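Local coordinates for actin-binding protein (Saccharomyces cerevisiae, PDB 1HQZ) that binds actin filaments through its cofilin-homology domain, the part described here, and recruits the ARP2/3 complex to filament sides, regulating actin assembly, at residues A[16-21]-A[43-48]; A[50-55]-A[129-134]; A[69-74]-A[80-85]. One frame throughout, in Å; residues are numbered along the deposited sequence.

Interaction 1. Residues A[16-21]-A[43-48]; sequences DAEYLK and YEPEST
E18 reaches from its helix to the edge strand, where it meets P45 and T48, and these three residues make the whole of this small surface contact. The E18 chain does not run straight across: chi1 (-56°) sets CG near the pyrrolidine ring, with E18 CG 4.3 Å from P45 CG, and a bend at chi2 (-54°) turns the carboxylate on along the strand. There E18 OE1 lies 4.0 Å from the methyl CG2 of T48, the two side chains meeting nearly perpendicular. That approach is van der Waals in kind, since T48 offers its methyl to this oxygen. The charge is answered within the helix instead: K21 NZ stands 3.6 Å from E18 OE1, a long salt bridge that would probably steady the carboxylate only loosely. P45 and T48 both face the helix although they are three residues apart, consistent with the classic beta bulge at E46 and S47, which both face I34 of the adjoining strand. Helix 12-24 also rests E14 and I15 against P45, while T30 touches E18. Strand 43-49, outermost in the mixed sheet, is thus bordered by helix 12-24 and paired through its backbone with strand 32-37.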
loop_
_atom_site.group_PDB
_atom_site.type_symbol
_atom_site.label_atom_id
_atom_site.label_comp_id
_atom_site.label_asym_id
_atom_site.label_seq_id
_atom_site.Cartn_x
_atom_site.Cartn_y
_atom_site.Cartn_z
ATOM N N ASP A 16 4.395 -9.710 -6.627
ATOM C CA ASP A 16 5.689 -9.198 -7.091
ATOM C C ASP A 16 5.640 -8.598 -8.490
ATOM O O ASP A 16 6.357 -7.645 -8.784
ATOM C CB ASP A 16 6.758 -10.294 -7.048
ATOM C CG ASP A 16 7.003 -10.817 -5.646
ATOM O OD1 ASP A 16 6.815 -10.047 -4.680
ATOM O OD2 ASP A 16 7.393 -11.992 -5.508
ATOM N N ALA A 17 4.792 -9.151 -9.348
ATOM C CA ALA A 17 4.670 -8.657 -10.711
ATOM C C ALA A 17 4.195 -7.208 -10.719
ATOM O O ALA A 17 4.700 -6.383 -11.480
ATOM C CB ALA A 17 3.702 -9.528 -11.494
ATOM N N GLU A 18 3.216 -6.899 -9.876
ATOM C CA GLU A 18 2.696 -5.533 -9.800
ATOM C C GLU A 18 3.699 -4.662 -9.053
ATOM O O GLU A 18 3.973 -3.521 -9.441
ATOM C CB GLU A 18 1.347 -5.523 -9.081
ATOM C CG GLU A 18 0.303 -6.448 -9.706
ATOM C CD GLU A 18 0.089 -6.190 -11.198
ATOM O OE1 GLU A 18 0.274 -5.042 -11.648
ATOM O OE2 GLU A 18 -0.279 -7.137 -11.927
ATOM N N TYR A 19 4.261 -5.217 -7.986
ATOM C CA TYR A 19 5.246 -4.511 -7.182
ATOM C C TYR A 19 6.396 -3.954 -8.034
ATOM O O TYR A 19 6.684 -2.756 -7.996
ATOM C CB TYR A 19 5.795 -5.450 -6.108
ATOM C CG TYR A 19 7.030 -4.938 -5.405
ATOM C CD1 TYR A 19 6.969 -3.859 -4.520
ATOM C CD2 TYR A 19 8.272 -5.520 -5.649
ATOM C CE1 TYR A 19 8.132 -3.372 -3.895
ATOM C CE2 TYR A 19 9.435 -5.043 -5.033
ATOM C CZ TYR A 19 9.362 -3.975 -4.164
ATOM O OH TYR A 19 10.519 -3.515 -3.583
ATOM N N LEU A 20 7.042 -4.816 -8.812
ATOM C CA LEU A 20 8.161 -4.380 -9.653
ATOM C C LEU A 20 7.766 -3.299 -10.637
ATOM O O LEU A 20 8.475 -2.299 -10.774
ATOM C CB LEU A 20 8.770 -5.566 -10.413
ATOM C CG LEU A 20 9.643 -6.486 -9.564
ATOM C CD1 LEU A 20 10.116 -7.659 -10.406
ATOM C CD2 LEU A 20 10.833 -5.704 -9.011
ATOM N N LYS A 21 6.639 -3.502 -11.320
ATOM C CA LYS A 21 6.138 -2.521 -12.289
ATOM C C LYS A 21 6.099 -1.145 -11.645
ATOM O O LYS A 21 6.578 -0.153 -12.206
ATOM C CB LYS A 21 4.703 -2.834 -12.716
ATOM C CG LYS A 21 4.488 -3.925 -13.724
ATOM C CD LYS A 21 3.003 -3.930 -14.066
ATOM C CE LYS A 21 2.610 -5.096 -14.923
ATOM N NZ LYS A 21 1.138 -5.066 -15.151
ATOM N N TYR A 43 -3.279 -12.999 0.957
ATOM C CA TYR A 43 -3.218 -11.695 0.320
ATOM C C TYR A 43 -2.833 -11.777 -1.144
ATOM O O TYR A 43 -1.891 -12.476 -1.516
ATOM C CB TYR A 43 -2.240 -10.771 1.044
ATOM C CG TYR A 43 -2.848 -10.075 2.235
ATOM C CD1 TYR A 43 -3.019 -10.744 3.447
ATOM C CD2 TYR A 43 -3.285 -8.750 2.140
ATOM C CE1 TYR A 43 -3.613 -10.113 4.543
ATOM C CE2 TYR A 43 -3.880 -8.107 3.224
ATOM C CZ TYR A 43 -4.041 -8.794 4.424
ATOM O OH TYR A 43 -4.628 -8.168 5.501
ATOM N N GLU A 44 -3.578 -11.053 -1.970
ATOM C CA GLU A 44 -3.314 -11.005 -3.398
ATOM C C GLU A 44 -3.723 -9.633 -3.930
ATOM O O GLU A 44 -4.427 -8.881 -3.254
ATOM C CB GLU A 44 -4.091 -12.110 -4.115
ATOM C CG GLU A 44 -5.591 -12.045 -3.926
ATOM C CD GLU A 44 -6.291 -13.266 -4.500
ATOM O OE1 GLU A 44 -7.544 -13.307 -4.486
ATOM O OE2 GLU A 44 -5.582 -14.185 -4.961
ATOM N N PRO A 45 -3.276 -9.284 -5.144
ATOM C CA PRO A 45 -3.628 -7.985 -5.721
ATOM C C PRO A 45 -5.133 -7.833 -5.821
ATOM O O PRO A 45 -5.806 -8.682 -6.392
ATOM C CB PRO A 45 -2.976 -8.033 -7.098
ATOM C CG PRO A 45 -1.782 -8.892 -6.867
ATOM C CD PRO A 45 -2.354 -10.012 -6.027
ATOM N N GLU A 46 -5.672 -6.764 -5.255
ATOM C CA GLU A 46 -7.104 -6.551 -5.342
ATOM C C GLU A 46 -7.389 -5.576 -6.460
ATOM O O GLU A 46 -8.311 -5.769 -7.248
ATOM C CB GLU A 46 -7.660 -5.997 -4.039
ATOM C CG GLU A 46 -9.140 -5.725 -4.136
ATOM C CD GLU A 46 -9.776 -5.496 -2.791
ATOM O OE1 GLU A 46 -9.878 -4.322 -2.354
ATOM O OE2 GLU A 46 -10.166 -6.509 -2.166
ATOM N N SER A 47 -6.575 -4.529 -6.529
ATOM C CA SER A 47 -6.740 -3.508 -7.549
ATOM C C SER A 47 -5.434 -2.786 -7.832
ATOM O O SER A 47 -4.516 -2.782 -7.009
ATOM C CB SER A 47 -7.787 -2.499 -7.098
ATOM O OG SER A 47 -7.455 -2.010 -5.815
ATOM N N THR A 48 -5.369 -2.191 -9.015
ATOM C CA THR A 48 -4.217 -1.440 -9.462
ATOM C C THR A 48 -4.801 -0.328 -10.319
ATOM O O THR A 48 -5.939 -0.428 -10.776
ATOM C CB THR A 48 -3.264 -2.308 -10.334
ATOM O OG1 THR A 48 -3.956 -2.757 -11.504
ATOM C CG2 THR A 48 -2.754 -3.523 -9.545
#

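Interaction 2. Residues A[50-55]-A[129-134]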
loop_
_atom_site.group_PDB
_atom_site.type_symbol
_atom_site.label_atom_id
_atom_site.label_comp_id
_atom_site.label_asym_id
_atom_site.label_seq_id
_atom_site.Cartn_x
_atom_site.Cartn_y
_atom_site.Cartn_z
ATOM N N SER A 50 -3.666 3.838 -12.392
ATOM C CA SER A 50 -2.625 4.803 -12.729
ATOM C C SER A 50 -2.706 6.099 -11.934
ATOM O O SER A 50 -1.686 6.759 -11.740
ATOM C CB SER A 50 -2.676 5.121 -14.222
ATOM O OG SER A 50 -3.961 5.599 -14.574
ATOM N N SER A 51 -3.911 6.450 -11.482
ATOM C CA SER A 51 -4.164 7.681 -10.713
ATOM C C SER A 51 -4.043 7.553 -9.183
ATOM O O SER A 51 -4.721 6.734 -8.555
ATOM C CB SER A 51 -5.560 8.215 -11.061
ATOM O OG SER A 51 -5.994 9.163 -10.108
ATOM N N PHE A 52 -3.187 8.383 -8.591
ATOM C CA PHE A 52 -2.968 8.376 -7.141
ATOM C C PHE A 52 -4.269 8.759 -6.438
ATOM O O PHE A 52 -4.573 8.278 -5.342
ATOM C CB PHE A 52 -1.851 9.368 -6.789
ATOM C CG PHE A 52 -1.506 9.426 -5.321
ATOM C CD1 PHE A 52 -1.027 8.302 -4.657
ATOM C CD2 PHE A 52 -1.577 10.632 -4.623
ATOM C CE1 PHE A 52 -0.616 8.375 -3.322
ATOM C CE2 PHE A 52 -1.171 10.718 -3.289
ATOM C CZ PHE A 52 -0.689 9.588 -2.639
ATOM N N HIS A 53 -5.036 9.632 -7.080
ATOM C CA HIS A 53 -6.310 10.067 -6.527
ATOM C C HIS A 53 -7.250 8.853 -6.420
ATOM O O HIS A 53 -7.950 8.700 -5.422
ATOM C CB HIS A 53 -6.915 11.169 -7.416
ATOM C CG HIS A 53 -8.235 11.687 -6.934
ATOM N ND1 HIS A 53 -9.438 11.254 -7.452
ATOM C CD2 HIS A 53 -8.544 12.580 -5.965
ATOM C CE1 HIS A 53 -10.431 11.859 -6.822
ATOM N NE2 HIS A 53 -9.915 12.669 -5.914
ATOM N N ASP A 54 -7.252 7.986 -7.435
ATOM C CA ASP A 54 -8.106 6.788 -7.406
ATOM C C ASP A 54 -7.640 5.844 -6.290
ATOM O O ASP A 54 -8.445 5.267 -5.553
ATOM C CB ASP A 54 -8.056 6.054 -8.749
ATOM C CG ASP A 54 -9.050 6.602 -9.768
ATOM O OD1 ASP A 54 -9.666 7.665 -9.528
ATOM O OD2 ASP A 54 -9.211 5.957 -10.823
ATOM N N PHE A 55 -6.328 5.702 -6.177
ATOM C CA PHE A 55 -5.705 4.858 -5.164
ATOM C C PHE A 55 -6.270 5.126 -3.775
ATOM O O PHE A 55 -6.741 4.218 -3.084
ATOM C CB PHE A 55 -4.190 5.116 -5.181
ATOM C CG PHE A 55 -3.417 4.422 -4.080
ATOM C CD1 PHE A 55 -3.492 3.037 -3.910
ATOM C CD2 PHE A 55 -2.553 5.152 -3.267
ATOM C CE1 PHE A 55 -2.704 2.393 -2.952
ATOM C CE2 PHE A 55 -1.768 4.528 -2.309
ATOM C CZ PHE A 55 -1.841 3.139 -2.150
ATOM N N ASN A 129 -3.491 15.873 -0.505
ATOM C CA ASN A 129 -2.498 16.930 -0.324
ATOM C C ASN A 129 -1.561 16.669 0.848
ATOM O O ASN A 129 -0.366 16.941 0.774
ATOM C CB ASN A 129 -3.189 18.284 -0.158
ATOM C CG ASN A 129 -3.770 18.794 -1.461
ATOM O OD1 ASN A 129 -3.077 18.844 -2.488
ATOM N ND2 ASN A 129 -5.041 19.179 -1.434
ATOM N N GLU A 130 -2.112 16.155 1.936
ATOM C CA GLU A 130 -1.321 15.842 3.110
ATOM C C GLU A 130 -0.241 14.812 2.738
ATOM O O GLU A 130 0.921 14.932 3.137
ATOM C CB GLU A 130 -2.249 15.291 4.198
ATOM C CG GLU A 130 -1.605 14.295 5.151
ATOM C CD GLU A 130 -0.800 14.949 6.251
ATOM O OE1 GLU A 130 0.016 15.849 5.949
ATOM O OE2 GLU A 130 -0.979 14.547 7.420
ATOM N N LEU A 131 -0.628 13.809 1.955
ATOM C CA LEU A 131 0.303 12.764 1.555
ATOM C C LEU A 131 1.322 13.244 0.530
ATOM O O LEU A 131 2.492 12.845 0.578
ATOM C CB LEU A 131 -0.464 11.548 1.017
ATOM C CG LEU A 131 -1.347 10.795 2.027
ATOM C CD1 LEU A 131 -2.100 9.684 1.319
ATOM C CD2 LEU A 131 -0.496 10.216 3.136
ATOM N N LEU A 132 0.891 14.092 -0.401
ATOM C CA LEU A 132 1.815 14.594 -1.409
ATOM C C LEU A 132 2.899 15.420 -0.719
ATOM O O LEU A 132 4.027 15.526 -1.206
ATOM C CB LEU A 132 1.068 15.437 -2.455
ATOM C CG LEU A 132 0.116 14.668 -3.384
ATOM C CD1 LEU A 132 -0.552 15.630 -4.342
ATOM C CD2 LEU A 132 0.887 13.611 -4.162
ATOM N N MET A 133 2.550 15.990 0.432
ATOM C CA MET A 133 3.491 16.792 1.208
ATOM C C MET A 133 4.501 15.883 1.893
ATOM O O MET A 133 5.702 16.161 1.892
ATOM C CB MET A 133 2.754 17.600 2.266
ATOM C CG MET A 133 3.669 18.468 3.087
ATOM S SD MET A 133 2.794 19.212 4.454
ATOM C CE MET A 133 2.963 17.888 5.695
ATOM N N LYS A 134 4.003 14.802 2.487
ATOM C CA LYS A 134 4.867 13.836 3.160
ATOM C C LYS A 134 5.830 13.218 2.153
ATOM O O LYS A 134 7.000 12.978 2.457
ATOM C CB LYS A 134 4.033 12.732 3.816
ATOM C CG LYS A 134 3.202 13.213 4.982
ATOM C CD LYS A 134 2.603 12.049 5.748
ATOM C CE LYS A 134 1.815 12.524 6.958
ATOM N NZ LYS A 134 1.568 11.387 7.895
#
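The ring of F52 fills the space between two short helices, meeting L131 and L132 with neighbouring atoms of its rim. On the tighter side, F52 CE2 lies 3.7 Å from L132 CD2, and the same methyl is 3.9 Å from F52 CD2, so one branch of the leucine spans a ring bond. It comes in obliquely, and the two side chains run antiparallel alongside one another. L131 approaches differently: its CB sits at the ring edge, near the ring plane, 4.2 Å from F52 CZ, and the side chains stand roughly perpendicular. The backbones stay well apart, with F52 CA 9.7 Å from L132 CA, and it is the extension of F52 that bridges this width: CG anti to the backbone N (chi1 -178°) sends the ring out toward the other helix. Inward, the ring also rests on A69, V71 and I82, for helices 52-56 and 128-136 lie side by side on one face of the ADF-homology sheet, over strands 65-71 and 80-86. The outer side is looser: D54, N129 and M133 are exposed and add nothing between the two segments, while H53 touches E128 at the margin. The capping bond is internal to its own segment: S51, the N-cap of helix 52-56, accepts from D54 N through OG at 3.2 Å, consistent with a fixed helix start just before F52. With an alanine in place of F52, the leucine methyl and the sheet residues below would probably be left facing a gap, and the two segments would lose their apolar link. Between the two segments the contact is apolar, an aromatic ring set among aliphatic groups with no directional bond, so its fit depends on shape and on shielding the apolar atoms from water.

Interaction 3. Residues A[69-74]-A[80-85]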
loop_
_atom_site.group_PDB
_atom_site.type_symbol
_atom_site.label_atom_id
_atom_site.label_comp_id
_atom_site.label_asym_id
_atom_site.label_seq_id
_atom_site.Cartn_x
_atom_site.Cartn_y
_atom_site.Cartn_z
ATOM N N ALA A 69 2.275 2.802 -3.862
ATOM C CA ALA A 69 2.117 3.717 -4.979
ATOM C C ALA A 69 3.373 4.500 -5.283
ATOM O O ALA A 69 4.130 4.878 -4.386
ATOM C CB ALA A 69 0.957 4.671 -4.720
ATOM N N ARG A 70 3.586 4.737 -6.569
ATOM C CA ARG A 70 4.732 5.500 -7.016
ATOM C C ARG A 70 4.165 6.853 -7.404
ATOM O O ARG A 70 3.344 6.954 -8.314
ATOM C CB ARG A 70 5.398 4.825 -8.210
ATOM C CG ARG A 70 6.631 5.559 -8.695
ATOM C CD ARG A 70 7.433 4.681 -9.636
ATOM N NE ARG A 70 8.806 5.151 -9.785
ATOM C CZ ARG A 70 9.229 5.889 -10.801
ATOM N NH1 ARG A 70 8.380 6.232 -11.746
ATOM N NH2 ARG A 70 10.494 6.274 -10.885
ATOM N N VAL A 71 4.600 7.892 -6.703
ATOM C CA VAL A 71 4.075 9.224 -6.952
ATOM C C VAL A 71 5.127 10.313 -7.062
ATOM O O VAL A 71 6.196 10.244 -6.443
ATOM C CB VAL A 71 3.105 9.649 -5.824
ATOM C CG1 VAL A 71 2.235 10.787 -6.299
ATOM C CG2 VAL A 71 2.262 8.459 -5.369
ATOM N N SER A 72 4.798 11.323 -7.858
ATOM C CA SER A 72 5.657 12.481 -8.047
ATOM C C SER A 72 4.815 13.684 -7.647
ATOM O O SER A 72 3.927 14.106 -8.386
ATOM C CB SER A 72 6.088 12.619 -9.502
ATOM O OG SER A 72 6.805 13.827 -9.686
ATOM N N PRO A 73 5.075 14.242 -6.458
ATOM C CA PRO A 73 4.306 15.400 -6.001
ATOM C C PRO A 73 4.499 16.565 -6.953
ATOM O O PRO A 73 5.561 16.708 -7.558
ATOM C CB PRO A 73 4.898 15.676 -4.626
ATOM C CG PRO A 73 6.330 15.303 -4.819
ATOM C CD PRO A 73 6.224 13.994 -5.571
ATOM N N PRO A 74 3.465 17.400 -7.118
ATOM C CA PRO A 74 3.592 18.550 -8.017
ATOM C C PRO A 74 4.648 19.484 -7.433
ATOM O O PRO A 74 4.526 19.928 -6.293
ATOM C CB PRO A 74 2.193 19.158 -7.992
ATOM C CG PRO A 74 1.314 17.969 -7.737
ATOM C CD PRO A 74 2.078 17.257 -6.649
ATOM N N LYS A 80 8.598 9.086 -5.981
ATOM C CA LYS A 80 8.843 8.398 -4.728
ATOM C C LYS A 80 7.800 7.329 -4.439
ATOM O O LYS A 80 6.713 7.318 -5.012
ATOM C CB LYS A 80 8.927 9.412 -3.590
ATOM C CG LYS A 80 10.157 10.310 -3.710
ATOM C CD LYS A 80 10.190 11.362 -2.633
ATOM C CE LYS A 80 11.388 12.268 -2.822
ATOM N NZ LYS A 80 11.314 13.462 -1.939
ATOM N N ILE A 81 8.153 6.416 -3.551
ATOM C CA ILE A 81 7.267 5.321 -3.215
ATOM C C ILE A 81 6.640 5.472 -1.833
ATOM O O ILE A 81 7.329 5.756 -0.836
ATOM C CB ILE A 81 8.023 3.955 -3.293
ATOM C CG1 ILE A 81 8.331 3.565 -4.747
ATOM C CG2 ILE A 81 7.149 2.851 -2.753
ATOM C CD1 ILE A 81 9.004 4.598 -5.573
ATOM N N ILE A 82 5.327 5.291 -1.776
ATOM C CA ILE A 82 4.626 5.370 -0.506
ATOM C C ILE A 82 3.907 4.040 -0.271
ATOM O O ILE A 82 3.409 3.412 -1.206
ATOM C CB ILE A 82 3.607 6.545 -0.482
ATOM C CG1 ILE A 82 2.830 6.527 0.838
ATOM C CG2 ILE A 82 2.661 6.457 -1.675
ATOM C CD1 ILE A 82 1.923 7.742 1.070
ATOM N N ILE A 83 3.917 3.570 0.969
ATOM C CA ILE A 83 3.206 2.350 1.275
ATOM C C ILE A 83 2.192 2.737 2.330
ATOM O O ILE A 83 2.467 3.574 3.197
ATOM C CB ILE A 83 4.118 1.241 1.814
ATOM C CG1 ILE A 83 4.842 1.708 3.074
ATOM C CG2 ILE A 83 5.103 0.839 0.742
ATOM C CD1 ILE A 83 5.556 0.580 3.804
ATOM N N ILE A 84 1.011 2.145 2.238
ATOM C CA ILE A 84 -0.048 2.451 3.179
ATOM C C ILE A 84 -0.553 1.214 3.901
ATOM O O ILE A 84 -0.900 0.221 3.278
ATOM C CB ILE A 84 -1.227 3.153 2.453
ATOM C CG1 ILE A 84 -0.782 4.558 2.032
ATOM C CG2 ILE A 84 -2.458 3.211 3.352
ATOM C CD1 ILE A 84 -1.775 5.290 1.191
ATOM N N GLY A 85 -0.554 1.287 5.227
ATOM C CA GLY A 85 -1.056 0.204 6.042
ATOM C C GLY A 85 -2.467 0.619 6.423
ATOM O O GLY A 85 -2.674 1.485 7.267
#
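A69 and I82 face each other across a hydrogen-bonded antiparallel pair, their side chains on the same face of the sheet as those of V71 and K80. The I82 branches are divided by its first torsion: CG1 lies anti to the backbone N (chi1 176°), which leaves CG2 turned toward the partner strand. This methyl packs 3.9 Å from A69 CB and 4.2 Å from V71 CG2, a small aliphatic cluster that F52 and F55 of helix 52-56 cover through V71 and A69. K80 starts on this face too, but its extended chain leads away from the hairpin, and its NZ bonds to the I135 carbonyl of helix 128-136. R70 and I81, the non-hydrogen-bonded pair between, point to the other face. There I81 folds its terminal methyl back (chi2 51°) to place CD1 4.0 Å from R70 CG, so the arginine joins by its aliphatic stem, the two side chains meeting at a slant. Four backbone bonds bind the strands, from A69 N to I82 O at 3.0 Å to K80 N to V71 O at 2.7 Å, the latter straight at hydrogen (179°) although the donor is tilted from the carbonyl plane. In this beta hairpin, directional amide bonds fix the register and nonpolar contacts on both faces add adhesion, while the R70 guanidinium has a long, weak ion pair with E79.

Interactions 2 and 3 form one continuous packed region: their centres are 7 Å apart, F52 CD1 comes 3.4 Å from V71 CG2, and F55 CE2 is 3.6 Å from A69 CB. The hairpin of interaction 3 is nested within the chain loop that interaction 2 closes, and the two helices pack against its paired strands. Interaction 1 stands apart, its centre 18 Å from that of interaction 2 and 15 Å from that of interaction 3, yet it belongs to the same sheet, at the outermost strand, after which a short turn leads the chain into helix 52-56. Together they illustrate how the ADF-homology fold clothes one mixed sheet with helices.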